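Local coordinates for virulence protein STM3117 (Salmonella enterica subsp. enterica serovar Typhimurium, PDB 3HUH) that promotes replication of the bacterium inside host macrophages and may take part in the biosynthesis and modification of cell-wall peptidoglycan, at residues S127-I130 against N136-E139. Sequence-based numbering, arbitrary orientation.
Sequences SIYI and NLIE
Tyr129 and Glu139 run alongside each other in the same direction on one face of the sheet, a non-hydrogen-bonded pair in the antiparallel hairpin at its centre, between strands 88-93 and 116-120, in this vicinal-oxygen-chelate (glyoxalase/dioxygenase) fold. Glu139 passes over one face of the phenol ring: its CG sits 4.0 Å from the centroid of the Tyr129 ring, displaced toward the rim, in a CH-pi contact. The carboxylate carries on past the CE1 and CZ end of the ring, its plane tilted 24° from the ring plane. With CG anti to the backbone N (chi1 -176°) and chi2 extended as well, the glutamate reaches along strand 123-131 as far as Ser127. There Ser127 OG donates to the anti lone pair of Glu139 OE2 at 2.7 Å, while the same hydroxyl also bonds to Ser141. Tyr129 OH hydrogen-bonds to Arg118 NE. Leu137 meets the ring obliquely at its CD1 corner, CD2 3.8 Å from Tyr129 CD1. Pro77, Lys78 and His26 of the second subunit pack against Tyr129, Leu137 and Glu139 respectively. On the other face of the sheet, Ile130 and Ile138 meet under helix 34-43, CG1 of Ile130 lying 3.9 Å from CB of Ile138. Two backbone bonds join this pair. Ile130 N reaches Ile138 O at 2.9 Å. Ile138 N returns the bond to Ile130 O, with an N-H...O angle of 169°.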
loop_
_atom_site.group_PDB
_atom_site.type_symbol
_atom_site.label_atom_id
_atom_site.label_comp_id
_atom_site.label_asym_id
_atom_site.label_seq_id
_atom_site.Cartn_x
_atom_site.Cartn_y
_atom_site.Cartn_z
ATOM N N SER A 127 13.139 -4.610 -11.387
ATOM C CA SER A 127 12.058 -3.631 -11.391
ATOM C C SER A 127 12.053 -2.622 -12.523
ATOM O O SER A 127 13.100 -2.199 -13.009
ATOM C CB SER A 127 12.071 -2.837 -10.083
ATOM O OG SER A 127 11.947 -3.671 -8.949
ATOM N N ILE A 128 10.846 -2.232 -12.913
ATOM C CA ILE A 128 10.640 -1.219 -13.933
ATOM C C ILE A 128 9.726 -0.215 -13.229
ATOM O O ILE A 128 8.801 -0.612 -12.518
ATOM C CB ILE A 128 9.958 -1.810 -15.190
ATOM C CG1 ILE A 128 9.946 -0.768 -16.312
ATOM C CG2 ILE A 128 8.559 -2.282 -14.861
ATOM C CD1 ILE A 128 11.335 -0.398 -16.804
ATOM N N TYR A 129 10.000 1.076 -13.392
ATOM C CA TYR A 129 9.203 2.111 -12.740
ATOM C C TYR A 129 8.450 2.996 -13.715
ATOM O O TYR A 129 9.003 3.429 -14.727
ATOM C CB TYR A 129 10.089 3.035 -11.904
ATOM C CG TYR A 129 10.837 2.397 -10.760
ATOM C CD1 TYR A 129 10.373 2.517 -9.449
ATOM C CD2 TYR A 129 12.041 1.730 -10.976
ATOM C CE1 TYR A 129 11.098 1.999 -8.378
ATOM C CE2 TYR A 129 12.774 1.208 -9.914
ATOM C CZ TYR A 129 12.299 1.349 -8.617
ATOM O OH TYR A 129 13.037 0.871 -7.561
ATOM N N ILE A 130 7.188 3.262 -13.399
ATOM C CA ILE A 130 6.357 4.157 -14.202
ATOM C C ILE A 130 5.551 4.991 -13.214
ATOM O O ILE A 130 5.656 4.803 -11.998
ATOM C CB ILE A 130 5.382 3.397 -15.143
ATOM C CG1 ILE A 130 4.470 2.468 -14.334
ATOM C CG2 ILE A 130 6.173 2.612 -16.183
ATOM C CD1 ILE A 130 3.437 1.743 -15.162
ATOM N N ASN A 136 1.875 8.980 -8.731
ATOM C CA ASN A 136 2.289 7.929 -7.812
ATOM C C ASN A 136 3.357 7.105 -8.524
ATOM O O ASN A 136 3.285 6.894 -9.742
ATOM C CB ASN A 136 1.112 7.017 -7.452
ATOM C CG ASN A 136 0.015 7.743 -6.686
ATOM O OD1 ASN A 136 -1.166 7.629 -7.016
ATOM N ND2 ASN A 136 0.399 8.480 -5.658
ATOM N N LEU A 137 4.356 6.654 -7.776
ATOM C CA LEU A 137 5.411 5.840 -8.366
ATOM C C LEU A 137 4.972 4.383 -8.312
ATOM O O LEU A 137 4.625 3.866 -7.242
ATOM C CB LEU A 137 6.723 6.017 -7.604
ATOM C CG LEU A 137 7.923 5.262 -8.190
ATOM C CD1 LEU A 137 8.275 5.821 -9.569
ATOM C CD2 LEU A 137 9.101 5.383 -7.244
ATOM N N ILE A 138 4.973 3.733 -9.470
ATOM C CA ILE A 138 4.578 2.335 -9.554
ATOM C C ILE A 138 5.769 1.505 -10.009
ATOM O O ILE A 138 6.296 1.698 -11.103
ATOM C CB ILE A 138 3.414 2.143 -10.547
ATOM C CG1 ILE A 138 2.238 3.048 -10.156
ATOM C CG2 ILE A 138 2.997 0.679 -10.576
ATOM C CD1 ILE A 138 1.713 2.837 -8.744
ATOM N N GLU A 139 6.187 0.592 -9.143
ATOM C CA GLU A 139 7.312 -0.291 -9.399
ATOM C C GLU A 139 6.725 -1.655 -9.752
ATOM O O GLU A 139 6.041 -2.265 -8.934
ATOM C CB GLU A 139 8.180 -0.385 -8.132
ATOM C CG GLU A 139 9.460 -1.213 -8.265
ATOM C CD GLU A 139 10.236 -1.331 -6.953
ATOM O OE1 GLU A 139 9.864 -0.654 -5.968
ATOM O OE2 GLU A 139 11.227 -2.100 -6.902
#